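Putative PII-like nitrogen regulatory protein (Shewanella baltica, PDB 3CE8) is of unknown function but, as a trimeric PII-like protein, may take part in the regulation of nitrogen metabolism. Local coordinates at residues 24-29 and 106-111; 37-42 and 79-84. All blocks are in the same frame, centred on the assembly; numbering follows the deposited sequence. Where two conformers were deposited one is given.

Contact 1 (24-29 and 106-111); sequences QLLVLI and CRYWIM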
ATOM      1  N   GLN A  24      13.396   1.538  -2.673  1.00 23.64           N
ATOM      2  CA  GLN A  24      12.249   0.827  -3.201  1.00 23.08           C
ATOM      3  C   GLN A  24      11.559   0.095  -2.055  1.00 21.99           C
ATOM      4  O   GLN A  24      12.153  -0.126  -1.012  1.00 21.08           O
ATOM      5  CB  GLN A  24      12.679  -0.092  -4.342  1.00 23.65           C
ATOM      6  CG  GLN A  24      13.730  -1.080  -3.954  1.00 26.80           C
ATOM      7  CD  GLN A  24      14.156  -1.967  -5.110  1.00 31.01           C
ATOM      8  OE1 GLN A  24      14.133  -1.539  -6.277  1.00 21.90           O
ATOM      9  NE2 GLN A  24      14.568  -3.227  -4.784  1.00 26.52           N
ATOM     10  N   LEU A  25      10.294  -0.221  -2.251  1.00 20.78           N
ATOM     11  CA  LEU A  25       9.483  -0.847  -1.214  1.00 21.00           C
ATOM     12  C   LEU A  25       9.237  -2.333  -1.448  1.00 20.45           C
ATOM     13  O   LEU A  25       8.707  -2.707  -2.460  1.00 24.40           O
ATOM     14  CB  LEU A  25       8.128  -0.108  -1.143  1.00 21.16           C
ATOM     15  CG  LEU A  25       7.201  -0.428   0.022  1.00 18.98           C
ATOM     16  CD1 LEU A  25       7.853   0.097   1.299  1.00 15.42           C
ATOM     17  CD2 LEU A  25       5.765   0.137  -0.202  1.00 16.88           C
ATOM     18  N   LEU A  26       9.657  -3.175  -0.526  1.00 19.70           N
ATOM     19  CA  LEU A  26       9.320  -4.598  -0.614  1.00 20.81           C
ATOM     20  C   LEU A  26       8.051  -4.838   0.144  1.00 20.97           C
ATOM     21  O   LEU A  26       7.921  -4.431   1.292  1.00 21.91           O
ATOM     22  CB  LEU A  26      10.406  -5.496  -0.010  1.00 21.84           C
ATOM     23  CG  LEU A  26      10.081  -6.987   0.114  1.00 21.42           C
ATOM     24  CD1 LEU A  26       9.953  -7.683  -1.239  1.00 15.43           C
ATOM     25  CD2 LEU A  26      11.213  -7.580   0.902  1.00 21.64           C
ATOM     26  N   VAL A  27       7.090  -5.423  -0.548  1.00 21.20           N
ATOM     27  CA  VAL A  27       5.813  -5.823   0.069  1.00 21.05           C
ATOM     28  C   VAL A  27       5.783  -7.330   0.026  1.00 21.63           C
ATOM     29  O   VAL A  27       6.000  -7.968  -1.015  1.00 20.77           O
ATOM     30  CB  VAL A  27       4.562  -5.284  -0.636  1.00 20.40           C
ATOM     31  CG1 VAL A  27       3.317  -5.833   0.070  1.00 13.26           C
ATOM     32  CG2 VAL A  27       4.589  -3.753  -0.653  1.00 17.37           C
ATOM     33  N   LEU A  28       5.528  -7.876   1.199  1.00 22.92           N
ATOM     34  CA  LEU A  28       5.595  -9.329   1.459  1.00 22.32           C
ATOM     35  C   LEU A  28       4.362  -9.801   2.211  1.00 21.50           C
ATOM     36  O   LEU A  28       4.027  -9.251   3.253  1.00 21.57           O
ATOM     37  CB  LEU A  28       6.874  -9.585   2.279  1.00 21.68           C
ATOM     38  CG  LEU A  28       7.146 -10.971   2.840  1.00 27.92           C
ATOM     39  CD1 LEU A  28       7.428 -11.997   1.740  1.00 31.88           C
ATOM     40  CD2 LEU A  28       8.323 -10.847   3.786  1.00 29.61           C
ATOM     41  N   ILE A  29       3.664 -10.776   1.632  1.00 21.15           N
ATOM     42  CA  ILE A  29       2.444 -11.343   2.229  1.00 20.87           C
ATOM     43  C   ILE A  29       2.826 -12.673   2.850  1.00 22.33           C
ATOM     44  O   ILE A  29       2.919 -13.691   2.170  1.00 22.99           O
ATOM     45  CB  ILE A  29       1.299 -11.508   1.199  1.00 20.96           C
ATOM     46  CG1 ILE A  29       1.062 -10.185   0.468  1.00 21.08           C
ATOM     47  CG2 ILE A  29       0.027 -11.968   1.857  1.00 13.39           C
ATOM     48  CD1 ILE A  29       0.957  -9.013   1.404  1.00 25.23           C
ATOM     49  N   CYS A 106       5.888 -17.251   0.526  1.00 21.20           N
ATOM     50  CA  CYS A 106       5.369 -15.894   0.661  1.00 23.97           C
ATOM     51  C   CYS A 106       5.383 -15.082  -0.602  1.00 23.27           C
ATOM     52  O   CYS A 106       6.405 -14.916  -1.244  1.00 24.98           O
ATOM     53  CB  CYS A 106       6.142 -15.134   1.734  1.00 23.61           C
ATOM     54  SG  CYS A 106       5.786 -15.926   3.332  1.00 40.87           S
ATOM     55  N   ARG A 107       4.219 -14.572  -0.951  1.00 22.26           N
ATOM     56  CA  ARG A 107       4.127 -13.692  -2.099  1.00 21.58           C
ATOM     57  C   ARG A 107       4.805 -12.391  -1.798  1.00 19.88           C
ATOM     58  O   ARG A 107       4.828 -11.930  -0.665  1.00 18.89           O
ATOM     59  CB  ARG A 107       2.698 -13.429  -2.540  1.00 22.64           C
ATOM     60  CG  ARG A 107       2.284 -14.359  -3.648  1.00 33.37           C
ATOM     61  CD  ARG A 107       1.073 -13.808  -4.402  1.00 48.23           C
ATOM     62  NE  ARG A 107       1.177 -14.081  -5.832  1.00 55.08           N
ATOM     63  CZ  ARG A 107       1.830 -13.277  -6.671  1.00 59.99           C
ATOM     64  NH1 ARG A 107       2.431 -12.170  -6.202  1.00 54.74           N
ATOM     65  NH2 ARG A 107       1.892 -13.590  -7.967  1.00 59.42           N
ATOM     66  N   TYR A 108       5.411 -11.824  -2.824  1.00 18.12           N
ATOM     67  CA  TYR A 108       6.009 -10.510  -2.653  1.00 18.23           C
ATOM     68  C   TYR A 108       6.025  -9.724  -3.929  1.00 18.40           C
ATOM     69  O   TYR A 108       5.841 -10.246  -5.023  1.00 18.11           O
ATOM     70  CB  TYR A 108       7.447 -10.603  -2.144  1.00 18.63           C
ATOM     71  CG  TYR A 108       8.434 -10.963  -3.236  1.00 17.81           C
ATOM     72  CD1 TYR A 108       8.593 -12.260  -3.646  1.00 24.68           C
ATOM     73  CD2 TYR A 108       9.190  -9.996  -3.862  1.00 23.01           C
ATOM     74  CE1 TYR A 108       9.492 -12.606  -4.664  1.00 25.14           C
ATOM     75  CE2 TYR A 108      10.087 -10.322  -4.880  1.00 23.98           C
ATOM     76  CZ  TYR A 108      10.236 -11.626  -5.278  1.00 25.67           C
ATOM     77  OH  TYR A 108      11.121 -11.969  -6.288  1.00 25.56           O
ATOM     78  N   TRP A 109       6.192  -8.434  -3.730  1.00 18.56           N
ATOM     79  CA  TRP A 109       6.389  -7.499  -4.825  1.00 18.73           C
ATOM     80  C   TRP A 109       7.184  -6.295  -4.374  1.00 18.31           C
ATOM     81  O   TRP A 109       7.304  -6.031  -3.207  1.00 19.05           O
ATOM     82  CB  TRP A 109       5.105  -7.138  -5.578  1.00 19.49           C
ATOM     83  CG  TRP A 109       4.070  -6.528  -4.780  1.00 21.96           C
ATOM     84  CD1 TRP A 109       3.848  -5.198  -4.589  1.00 21.11           C
ATOM     85  CD2 TRP A 109       3.044  -7.221  -4.062  1.00 27.95           C
ATOM     86  NE1 TRP A 109       2.740  -5.013  -3.753  1.00 20.01           N
ATOM     87  CE2 TRP A 109       2.242  -6.238  -3.410  1.00 24.74           C
ATOM     88  CE3 TRP A 109       2.735  -8.581  -3.885  1.00 26.24           C
ATOM     89  CZ2 TRP A 109       1.162  -6.567  -2.608  1.00 23.08           C
ATOM     90  CZ3 TRP A 109       1.643  -8.912  -3.076  1.00 26.13           C
ATOM     91  CH2 TRP A 109       0.872  -7.900  -2.450  1.00 24.93           C
ATOM     92  N   ILE A 110       7.844  -5.670  -5.342  1.00 18.84           N
ATOM     93  CA  ILE A 110       8.750  -4.535  -5.105  1.00 19.28           C
ATOM     94  C   ILE A 110       8.271  -3.401  -5.948  1.00 20.03           C
ATOM     95  O   ILE A 110       7.981  -3.555  -7.136  1.00 19.28           O
ATOM     96  CB  ILE A 110      10.244  -4.864  -5.468  1.00 20.21           C
ATOM     97  CG1 ILE A 110      10.738  -6.114  -4.689  1.00 18.76           C
ATOM     98  CG2 ILE A 110      11.109  -3.657  -5.182  1.00 19.18           C
ATOM     99  CD1 ILE A 110      12.170  -6.467  -4.912  1.00 21.70           C
HETATM  100  N   MSE A 111       8.126  -2.258  -5.303  1.00 22.20           N
HETATM  101  CA  MSE A 111       7.579  -1.078  -5.968  1.00 22.96           C
HETATM  102  C   MSE A 111       8.531   0.062  -5.882  1.00 23.32           C
HETATM  103  O   MSE A 111       9.276   0.185  -4.921  1.00 23.69           O
HETATM  104  CB  MSE A 111       6.289  -0.651  -5.295  1.00 23.41           C
HETATM  105  CG  MSE A 111       5.412  -1.841  -5.027  1.00 26.80           C
HETATM  106 SE   MSE A 111       3.690  -1.405  -4.327  0.75 22.90          SE
HETATM  107  CE  MSE A 111       2.996  -0.588  -5.900  1.00  5.80           C
TER

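Contact 2 (37-42 and 79-84); sequences DIVDTL and CKFEIM. With EDO (1,2-ethanediol), chain E; EDO (1,2-ethanediol), chain D.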
ATOM      1  N   ASP A  37       9.532 -14.761  12.846  1.00 25.15           N
ATOM      2  CA  ASP A  37      10.807 -15.175  12.250  1.00 23.97           C
ATOM      3  C   ASP A  37      11.215 -14.118  11.237  1.00 23.15           C
ATOM      4  O   ASP A  37      12.396 -13.815  11.060  1.00 23.49           O
ATOM      5  CB  ASP A  37      10.686 -16.548  11.585  1.00 24.14           C
ATOM      6  CG  ASP A  37      10.351 -17.646  12.580  1.00 25.98           C
ATOM      7  OD1 ASP A  37      11.082 -17.786  13.579  1.00 33.70           O
ATOM      8  OD2 ASP A  37       9.351 -18.365  12.377  1.00 28.21           O
ATOM      9  N   ILE A  38      10.211 -13.525  10.609  1.00 21.37           N
ATOM     10  CA  ILE A  38      10.477 -12.507   9.612  1.00 20.89           C
ATOM     11  C   ILE A  38      10.930 -11.241  10.334  1.00 21.45           C
ATOM     12  O   ILE A  38      11.851 -10.547   9.910  1.00 23.67           O
ATOM     13  CB  ILE A  38       9.272 -12.194   8.709  1.00 20.62           C
ATOM     14  CG1 ILE A  38       9.030 -13.322   7.713  1.00 22.06           C
ATOM     15  CG2 ILE A  38       9.518 -10.913   7.895  1.00 19.22           C
ATOM     16  CD1 ILE A  38       7.843 -13.083   6.790  1.00 16.27           C
ATOM     17  N   VAL A  39      10.277 -10.949  11.442  1.00 20.55           N
ATOM     18  CA  VAL A  39      10.593  -9.737  12.199  1.00 19.34           C
ATOM     19  C   VAL A  39      12.030  -9.831  12.675  1.00 20.82           C
ATOM     20  O   VAL A  39      12.789  -8.874  12.620  1.00 22.17           O
ATOM     21  CB  VAL A  39       9.607  -9.542  13.374  1.00 19.15           C
ATOM     22  CG1 VAL A  39      10.162  -8.570  14.455  1.00 15.69           C
ATOM     23  CG2 VAL A  39       8.278  -9.084  12.821  1.00 15.48           C
ATOM     24  N   ASP A  40      12.396 -11.033  13.076  1.00 20.69           N
ATOM     25  CA  ASP A  40      13.719 -11.301  13.617  1.00 21.26           C
ATOM     26  C   ASP A  40      14.794 -11.090  12.592  1.00 21.51           C
ATOM     27  O   ASP A  40      15.886 -10.619  12.890  1.00 22.86           O
ATOM     28  CB  ASP A  40      13.822 -12.737  14.133  1.00 22.45           C
ATOM     29  CG  ASP A  40      13.086 -12.944  15.462  1.00 26.41           C
ATOM     30  OD1 ASP A  40      12.683 -11.947  16.098  1.00 29.00           O
ATOM     31  OD2 ASP A  40      12.922 -14.107  15.878  1.00 26.45           O
ATOM     32  N   THR A  41      14.461 -11.420  11.360  1.00 21.85           N
ATOM     33  CA  THR A  41      15.425 -11.328  10.268  1.00 20.77           C
ATOM     34  C   THR A  41      15.665  -9.882   9.931  1.00 21.54           C
ATOM     35  O   THR A  41      16.802  -9.443   9.762  1.00 22.29           O
ATOM     36  CB  THR A  41      14.911 -12.013   9.013  1.00 19.88           C
ATOM     37  OG1 THR A  41      14.948 -13.427   9.211  1.00 26.63           O
ATOM     38  CG2 THR A  41      15.762 -11.649   7.805  1.00 18.14           C
ATOM     39  N   LEU A  42      14.565  -9.141   9.904  1.00 21.00           N
ATOM     40  CA  LEU A  42      14.571  -7.763   9.446  1.00 20.64           C
ATOM     41  C   LEU A  42      15.307  -6.889  10.411  1.00 22.15           C
ATOM     42  O   LEU A  42      16.085  -6.023  10.006  1.00 21.66           O
ATOM     43  CB  LEU A  42      13.141  -7.234   9.255  1.00 20.22           C
ATOM     44  CG  LEU A  42      12.328  -7.924   8.163  1.00 17.05           C
ATOM     45  CD1 LEU A  42      10.870  -7.564   8.218  1.00 18.42           C
ATOM     46  CD2 LEU A  42      12.945  -7.585   6.792  1.00 15.10           C
ATOM     47  N   CYS A  79      -0.158 -11.591   7.203  1.00 24.89           N
ATOM     48  CA  CYS A  79       0.570 -10.482   7.725  1.00 26.50           C
ATOM     49  C   CYS A  79       1.272  -9.818   6.556  1.00 24.70           C
ATOM     50  O   CYS A  79       1.988 -10.451   5.806  1.00 25.50           O
ATOM     51  CB  CYS A  79       1.556 -10.982   8.782  1.00 28.42           C
ATOM     52  SG  CYS A  79       2.513  -9.668   9.584  1.00 45.02           S
ATOM     53  N   LYS A  80       1.023  -8.530   6.400  1.00 22.82           N
ATOM     54  CA  LYS A  80       1.606  -7.756   5.326  1.00 22.25           C
ATOM     55  C   LYS A  80       2.650  -6.798   5.862  1.00 22.10           C
ATOM     56  O   LYS A  80       2.381  -5.839   6.620  1.00 20.96           O
ATOM     57  CB  LYS A  80       0.522  -7.002   4.552  1.00 21.66           C
ATOM     58  CG  LYS A  80       0.980  -6.120   3.380  1.00 20.04           C
ATOM     59  CD  LYS A  80      -0.185  -5.200   2.966  1.00 24.29           C
ATOM     60  CE  LYS A  80       0.097  -4.218   1.859  1.00 28.61           C
ATOM     61  NZ  LYS A  80      -1.047  -3.258   1.670  1.00 31.53           N
ATOM     62  N   PHE A  81       3.852  -7.110   5.404  1.00 21.81           N
ATOM     63  CA  PHE A  81       5.061  -6.372   5.712  1.00 22.19           C
ATOM     64  C   PHE A  81       5.383  -5.441   4.575  1.00 21.85           C
ATOM     65  O   PHE A  81       5.235  -5.783   3.406  1.00 23.44           O
ATOM     66  CB  PHE A  81       6.273  -7.313   5.851  1.00 22.82           C
ATOM     67  CG  PHE A  81       6.297  -8.146   7.136  1.00 25.61           C
ATOM     68  CD1 PHE A  81       5.678  -9.383   7.196  1.00 25.11           C
ATOM     69  CD2 PHE A  81       6.989  -7.702   8.257  1.00 23.84           C
ATOM     70  CE1 PHE A  81       5.727 -10.128   8.352  1.00 26.09           C
ATOM     71  CE2 PHE A  81       7.021  -8.443   9.416  1.00 23.65           C
ATOM     72  CZ  PHE A  81       6.402  -9.653   9.466  1.00 22.88           C
ATOM     73  N   GLU A  82       5.823  -4.254   4.944  1.00 20.47           N
ATOM     74  CA  GLU A  82       6.330  -3.276   3.986  1.00 20.93           C
ATOM     75  C   GLU A  82       7.685  -2.814   4.478  1.00 20.81           C
ATOM     76  O   GLU A  82       7.829  -2.327   5.611  1.00 20.41           O
ATOM     77  CB  GLU A  82       5.363  -2.112   3.794  1.00 22.26           C
ATOM     78  CG  GLU A  82       4.082  -2.547   3.119  1.00 22.04           C
ATOM     79  CD  GLU A  82       3.198  -1.407   2.654  1.00 29.61           C
ATOM     80  OE1 GLU A  82       3.482  -0.216   2.899  1.00 37.80           O
ATOM     81  OE2 GLU A  82       2.207  -1.720   1.995  1.00 34.62           O
ATOM     82  N   ILE A  83       8.665  -3.021   3.602  1.00 21.15           N
ATOM     83  CA  ILE A  83      10.074  -2.792   3.888  1.00 21.32           C
ATOM     84  C   ILE A  83      10.816  -1.956   2.849  1.00 22.59           C
ATOM     85  O   ILE A  83      11.173  -2.390   1.759  1.00 24.33           O
ATOM     86  CB  ILE A  83      10.797  -4.151   4.024  1.00 21.54           C
ATOM     87  CG1 ILE A  83      10.004  -5.054   4.975  1.00 21.17           C
ATOM     88  CG2 ILE A  83      12.271  -3.993   4.477  1.00 21.63           C
ATOM     89  CD1 ILE A  83      10.111  -6.470   4.588  1.00 16.03           C
HETATM   90  N   MSE A  84      11.014  -0.720   3.241  1.00 22.51           N
HETATM   91  CA  MSE A  84      11.763   0.243   2.455  0.50 21.87           C
HETATM   92  C   MSE A  84      13.222  -0.157   2.600  1.00 22.75           C
HETATM   93  O   MSE A  84      13.705  -0.442   3.706  1.00 24.08           O
HETATM   94  CB  MSE A  84      11.558   1.682   2.949  0.50 21.10           C
HETATM   95  CG  MSE A  84      12.218   2.713   2.058  0.50 19.91           C
HETATM   96 SE   MSE A  84      11.207   2.927   0.437  0.38 17.60          SE
HETATM   97  CE  MSE A  84       9.499   3.380   1.232  0.50 24.51           C
TER
HETATM   98  C1  EDO E 105       8.387   1.180   5.519  1.00 81.79           C
HETATM   99  O1  EDO E 105       7.393   0.663   6.410  1.00 80.99           O
HETATM  100  C2  EDO E 105       9.509   1.866   6.278  1.00 81.06           C
HETATM  101  O2  EDO E 105      10.524   0.893   6.126  1.00 79.27           O
HETATM  102  C1  EDO D 104      19.783 -11.232   8.988  1.00 88.47           C
HETATM  103  O1  EDO D 104      18.871 -11.729   9.973  1.00 89.13           O
HETATM  104  C2  EDO D 104      20.987 -10.457   9.536  1.00 89.08           C
HETATM  105  O2  EDO D 104      22.058 -10.556   8.603  1.00 87.01           O

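Contact 1 (24-29 and 106-111)
Val27 lies beneath the indole of Trp109 where strands 24-29 and 106-111 run antiparallel, the first and last strands of the four-stranded sheet of a ferredoxin-like fold. The pair is hydrogen-bonded: Val27 N reaches Trp109 O at 2.7 Å, almost in line with the carbonyl, and Trp109 N answers to Val27 O at 2.8 Å. With CG held between its backbone N and carbonyl carbon (chi1 60°), the indole folds back across the neighbouring strand. Val27 CB makes a CH-pi contact over the five-membered ring, 3.8 Å from its centroid, while CG1 lies 3.5 Å from Trp109 CZ2, offset toward the rim. Further along, Ile29 CG1 approaches the benzo end at Trp109 CH2 (3.7 Å). A serine in place of Trp109 would probably leave Val27 and Ile29 without their aromatic cover and open a gap facing Met84 of the second subunit, which also packs on the indole. The other sheet face, turned to helix 90-100, carries Leu26, Leu28, Tyr108 and Ile110. Here Leu26 CD1 slants against Tyr108 CD2 at 3.6 Å, and the tyrosine hydroxyl is hydrogen-bonded to Gln115 of the second subunit; a strand of that subunit prolongs the sheet. At the end of the ladder the Gln24 amide, with NE2 hydrogen-bonded to Gln90 and His85, rests its CD 3.5 Å from Ile110 CG2.

Contact 2 (37-42 and 79-84)
Asp37 O, on the helix that packs over Phe81 and Ile83, is gripped twice by Thr41. The helical bond from Thr41 N and a second bond from Thr41 OG1, both 3.2 Å long to Asp37 O, arrive from opposite faces of the carbonyl plane. The hydroxyl, placed beside its own backbone N (chi1 -72°), thus turns back onto the preceding turn and is satisfied within the helix. Neither residue touches the strand, and the meeting of 37-42 with 79-84 is wholly apolar.

Phe81 carries most of it. Its ring rises from the strand toward the helix and receives three side chains in three ways. Ile38 sets CG2 over the centre of one face, 3.8 Å from the ring centroid and 13° off the normal, a CH-pi contact. Val39 comes in at about a right angle, its CG2 at the ring edge close to the plane and 3.7 Å from Phe81 CE2. Leu42 meets the ring aslant, its CD1 3.9 Å from Phe81 CD2. Leu42 also reaches the next inward-facing residue of the strand: its CD2 and Ile83 CD1 meet tip to tip at 3.8 Å, with Leu42 CD1 close by. Leu97 of helix 90-100 packs on both Ile38 and Leu42, and Leu53 of strand 50-60 on Phe81.

On the opposite side of the strand, Lys80 and Glu82 of the same chain form a long salt bridge and have weak, long ion pairs with their counterparts in neighbouring subunits. Segment 37-42 runs nearly parallel to 79-84, 10° between their directions, and its helix, 35-42, links strands 23-31 and 50-60 over the strand that lies between them: the split beta-alpha-beta unit of the ferredoxin-like fold.

Both contacts are buried and meet at one sheet, in which strands 23-31 and 74-86 are neighbours: backbone bonds from Phe81 N to Leu28 O and from Ile83 N to Leu26 O tie them together. Contact 1 is strand against strand, its ladder of backbone hydrogen bonds supplemented by side chains on both faces; contact 2 is helix against sheet, with no hydrogen bond across it and a much smaller buried area. In sequence, contact 2 is nested within the loop that contact 1 closes. Their surroundings differ too: 106-111 continues the sheet into the second subunit, whereas 37-42 covers the sheet within its own chain, with Val39 also packing on Phe59 of the third subunit.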